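Local coordinates for Succinylglutamatedesuccinylase/aspartoacylase (Rhodobacter sphaeroides 2.4.1, PDB 3CDX), which binds a metal ion, calcium in this crystal, and is probably a zinc-dependent hydrolase of amide or ester bonds, at residues 309-321 against 330-342. Residues are numbered along the deposited sequence; the frame is centred on the assembly and turned at random.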
# COMPACT_ATOMS: atom_id res chain seq x y z
N GLU A 309 28.14 -21.99 -3.88
CA GLU A 309 28.45 -22.69 -2.63
C GLU A 309 28.91 -21.74 -1.53
O GLU A 309 29.80 -20.89 -1.76
CB GLU A 309 29.57 -23.72 -2.88
CG GLU A 309 29.80 -24.69 -1.67
CD GLU A 309 31.00 -25.64 -1.90
OE1 GLU A 309 31.69 -25.46 -2.92
OE2 GLU A 309 31.26 -26.53 -1.06
N LEU A 310 28.33 -21.89 -0.33
CA LEU A 310 28.79 -21.16 0.89
C LEU A 310 29.41 -22.12 1.88
O LEU A 310 28.92 -23.23 2.02
CB LEU A 310 27.62 -20.45 1.63
CG LEU A 310 26.75 -19.47 0.81
CD1 LEU A 310 25.87 -18.58 1.67
CD2 LEU A 310 27.62 -18.62 -0.14
N LEU A 311 30.46 -21.67 2.59
CA LEU A 311 31.14 -22.51 3.59
C LEU A 311 31.00 -21.93 4.99
O LEU A 311 31.02 -20.72 5.15
CB LEU A 311 32.64 -22.65 3.26
CG LEU A 311 33.04 -23.00 1.83
CD1 LEU A 311 34.59 -23.01 1.73
CD2 LEU A 311 32.45 -24.33 1.40
N TYR A 312 30.86 -22.80 5.99
CA TYR A 312 31.08 -22.42 7.38
C TYR A 312 32.57 -22.06 7.60
O TYR A 312 33.44 -22.65 6.96
CB TYR A 312 30.75 -23.57 8.35
CG TYR A 312 29.34 -24.11 8.31
CD1 TYR A 312 28.27 -23.40 8.87
CD2 TYR A 312 29.07 -25.35 7.73
CE1 TYR A 312 26.94 -23.92 8.83
CE2 TYR A 312 27.77 -25.86 7.69
CZ TYR A 312 26.72 -25.15 8.23
OH TYR A 312 25.46 -25.70 8.18
N ARG A 313 32.82 -21.14 8.52
CA ARG A 313 34.17 -20.68 8.84
C ARG A 313 34.48 -20.80 10.34
O ARG A 313 35.45 -20.19 10.83
CB ARG A 313 34.37 -19.24 8.37
CG ARG A 313 34.21 -19.04 6.88
CD ARG A 313 35.24 -19.86 6.16
NE ARG A 313 35.29 -19.55 4.73
CZ ARG A 313 35.98 -20.26 3.85
NH1 ARG A 313 36.69 -21.31 4.28
NH2 ARG A 313 35.98 -19.91 2.56
N ARG A 314 33.67 -21.57 11.06
CA ARG A 314 33.94 -21.93 12.44
C ARG A 314 33.41 -23.33 12.73
O ARG A 314 32.31 -23.66 12.26
CB ARG A 314 33.20 -20.97 13.41
CG ARG A 314 33.64 -19.51 13.40
CD ARG A 314 35.12 -19.36 13.75
NE ARG A 314 35.43 -19.61 15.16
CZ ARG A 314 36.59 -19.28 15.74
NH1 ARG A 314 37.57 -18.69 15.03
NH2 ARG A 314 36.79 -19.56 17.03
N ASP A 315 34.17 -24.13 13.50
CA ASP A 315 33.61 -25.36 14.09
C ASP A 315 32.62 -24.95 15.18
O ASP A 315 32.80 -23.91 15.82
CB ASP A 315 34.69 -26.25 14.74
CG ASP A 315 35.82 -26.63 13.77
OD1 ASP A 315 35.69 -26.48 12.54
OD2 ASP A 315 36.87 -27.10 14.25
N GLY A 316 31.61 -25.79 15.43
CA GLY A 316 30.61 -25.48 16.44
C GLY A 316 29.24 -26.10 16.17
O GLY A 316 29.13 -27.11 15.50
N ILE A 317 28.20 -25.48 16.72
CA ILE A 317 26.82 -25.95 16.61
C ILE A 317 26.01 -24.79 15.98
O ILE A 317 26.21 -23.61 16.34
CB ILE A 317 26.28 -26.33 18.01
CG1 ILE A 317 27.20 -27.37 18.65
CG2 ILE A 317 24.77 -26.81 18.01
CD1 ILE A 317 26.69 -27.96 19.93
N VAL A 318 25.17 -25.10 15.00
CA VAL A 318 24.31 -24.08 14.39
C VAL A 318 23.35 -23.55 15.46
O VAL A 318 22.60 -24.30 16.08
CB VAL A 318 23.57 -24.58 13.10
CG1 VAL A 318 22.72 -23.46 12.47
CG2 VAL A 318 24.61 -25.05 12.06
N TRP A 319 23.41 -22.24 15.69
CA TRP A 319 22.53 -21.61 16.67
C TRP A 319 21.27 -21.03 16.00
O TRP A 319 20.15 -21.31 16.46
CB TRP A 319 23.27 -20.51 17.42
CG TRP A 319 22.43 -19.80 18.45
CD1 TRP A 319 21.44 -20.33 19.24
CD2 TRP A 319 22.49 -18.42 18.77
NE1 TRP A 319 20.91 -19.37 20.06
CE2 TRP A 319 21.52 -18.18 19.77
CE3 TRP A 319 23.28 -17.35 18.32
CZ2 TRP A 319 21.34 -16.92 20.34
CZ3 TRP A 319 23.07 -16.09 18.88
CH2 TRP A 319 22.11 -15.89 19.87
N PHE A 320 21.50 -20.19 14.97
CA PHE A 320 20.50 -19.68 14.02
C PHE A 320 20.72 -20.30 12.67
O PHE A 320 21.84 -20.31 12.15
CB PHE A 320 20.58 -18.15 13.84
CG PHE A 320 19.90 -17.36 14.93
CD1 PHE A 320 19.90 -17.79 16.24
CD2 PHE A 320 19.27 -16.13 14.62
CE1 PHE A 320 19.25 -17.04 17.25
CE2 PHE A 320 18.61 -15.39 15.63
CZ PHE A 320 18.62 -15.84 16.94
N GLY A 321 19.63 -20.78 12.07
CA GLY A 321 19.66 -21.39 10.75
C GLY A 321 18.73 -20.67 9.81
O GLY A 321 17.73 -20.07 10.26
N GLY A 330 23.52 -9.93 1.81
CA GLY A 330 23.68 -9.36 3.15
C GLY A 330 23.00 -10.02 4.34
O GLY A 330 23.20 -9.60 5.46
N ASP A 331 22.16 -11.05 4.12
CA ASP A 331 21.51 -11.79 5.22
C ASP A 331 22.50 -12.81 5.72
O ASP A 331 23.29 -13.35 4.95
CB ASP A 331 20.29 -12.59 4.74
CG ASP A 331 19.07 -11.72 4.36
OD1 ASP A 331 19.00 -10.53 4.71
OD2 ASP A 331 18.17 -12.28 3.69
N ALA A 332 22.43 -13.13 7.00
CA ALA A 332 23.15 -14.31 7.49
C ALA A 332 22.26 -15.52 7.20
O ALA A 332 21.03 -15.44 7.37
CB ALA A 332 23.44 -14.18 8.97
N VAL A 333 22.84 -16.64 6.79
CA VAL A 333 22.06 -17.87 6.58
C VAL A 333 22.34 -18.91 7.69
O VAL A 333 21.68 -19.96 7.78
CB VAL A 333 22.25 -18.41 5.15
CG1 VAL A 333 21.68 -17.40 4.14
CG2 VAL A 333 23.72 -18.70 4.84
N ALA A 334 23.32 -18.58 8.53
CA ALA A 334 23.73 -19.38 9.69
C ALA A 334 24.62 -18.53 10.58
O ALA A 334 25.38 -17.69 10.11
CB ALA A 334 24.49 -20.67 9.27
N VAL A 335 24.48 -18.77 11.87
CA VAL A 335 25.34 -18.24 12.90
C VAL A 335 25.71 -19.46 13.74
O VAL A 335 24.83 -20.18 14.24
CB VAL A 335 24.62 -17.22 13.78
CG1 VAL A 335 25.61 -16.63 14.83
CG2 VAL A 335 24.00 -16.11 12.92
N VAL A 336 27.02 -19.67 13.87
CA VAL A 336 27.58 -20.82 14.61
C VAL A 336 28.04 -20.40 16.01
O VAL A 336 28.71 -19.35 16.18
CB VAL A 336 28.74 -21.45 13.78
CG1 VAL A 336 29.38 -22.67 14.48
CG2 VAL A 336 28.20 -21.83 12.39
N MET A 337 27.65 -21.18 17.01
CA MET A 337 28.06 -20.96 18.39
C MET A 337 29.13 -22.00 18.71
O MET A 337 29.16 -23.02 18.07
CB MET A 337 26.88 -21.04 19.36
CG MET A 337 26.13 -22.37 19.46
SD MET A 337 24.63 -22.29 20.49
CE MET A 337 24.12 -23.96 20.19
N GLU A 338 30.00 -21.72 19.69
CA GLU A 338 31.13 -22.58 20.09
C GLU A 338 31.10 -22.64 21.62
O GLU A 338 30.47 -21.78 22.24
CB GLU A 338 32.48 -22.02 19.58
CG GLU A 338 32.91 -20.63 20.15
CD GLU A 338 34.10 -19.96 19.43
OE1 GLU A 338 34.95 -20.66 18.83
OE2 GLU A 338 34.21 -18.68 19.48
N ASP A 339 31.75 -23.65 22.21
CA ASP A 339 31.85 -23.79 23.68
C ASP A 339 32.32 -22.48 24.28
O ASP A 339 33.21 -21.81 23.72
CB ASP A 339 32.84 -24.88 24.09
CG ASP A 339 32.31 -26.29 23.86
OD1 ASP A 339 31.09 -26.47 23.67
OD2 ASP A 339 33.13 -27.25 23.89
N TYR A 340 31.73 -22.14 25.42
CA TYR A 340 32.04 -20.94 26.16
C TYR A 340 33.42 -20.98 26.81
O TYR A 340 33.76 -21.97 27.46
CB TYR A 340 31.01 -20.71 27.26
CG TYR A 340 31.23 -19.46 28.08
CD1 TYR A 340 30.98 -18.19 27.53
CD2 TYR A 340 31.69 -19.54 29.40
CE1 TYR A 340 31.19 -17.02 28.29
CE2 TYR A 340 31.91 -18.37 30.16
CZ TYR A 340 31.65 -17.12 29.60
OH TYR A 340 31.85 -15.99 30.36
N ASN A 341 34.16 -19.89 26.66
CA ASN A 341 35.38 -19.66 27.43
C ASN A 341 35.28 -18.31 28.16
O ASN A 341 35.07 -17.26 27.54
CB ASN A 341 36.61 -19.65 26.49
CG ASN A 341 37.93 -19.46 27.24
OD1 ASN A 341 38.26 -18.36 27.71
ND2 ASN A 341 38.71 -20.53 27.33
N ASP A 342 35.40 -18.36 29.49
CA ASP A 342 35.43 -17.13 30.29
C ASP A 342 36.82 -16.51 30.27
O ASP A 342 37.00 -15.37 29.83
CB ASP A 342 34.99 -17.41 31.74
CG ASP A 342 34.91 -16.14 32.59
OD1 ASP A 342 35.05 -15.01 32.05
OD2 ASP A 342 34.71 -16.28 33.83
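Ile317 and Met337 form an antiparallel hydrogen-bonded pair, with Ile317 N 3.0 Å from Met337 O and Met337 N 2.9 Å from Ile317 O, opening a ladder that illustrates how a classic beta bulge turns a strand without breaking its pairing. Trp319 and Phe320 both face Val335. Val335 O accepts a bond from Trp319 N at 2.9 Å and a weak one from Phe320 N, while Val335 N returns to Phe320 O. Packing is dense beside the bulge. Met337 CG lies between the backbone N and carbonyl carbon (chi1 63°), and the extended chain beyond it puts SD 4.4 Å from the centroid of the Trp319 five-membered ring, 38° off its normal, an oblique Met-aromatic contact; Met337 CE meets Ile317 CG2. Phe320 CE1 covers one indole face. On the sheet face away from Met337, beside Val318, Val336 divides its methyls: CG1 lies 3.6 Å from Gly316 CA, where a side chain would clash, and CG2 meets Tyr312 CD1.

The more exposed side is sparser, with one salt bridge. Arg314, bent at chi2 and chi3, presents NH2 in its guanidinium plane to the syn lone pair of Glu338 OE1 (2.8 Å), with the carboxylate plane turned 87° away. A leucine here would probably leave the Glu338 carboxylate without this positive mate and freer to turn.

The Phe320 side chain borders the metal site, about 8 Å from the bound calcium ion, and its ring meets Trp38 of a second subunit. Strand 287-288 packs against Tyr312, Val318 and Val336; strand 186-189 meets Met337 and Trp319, and strand 259-271 receives Ile317 and Val335.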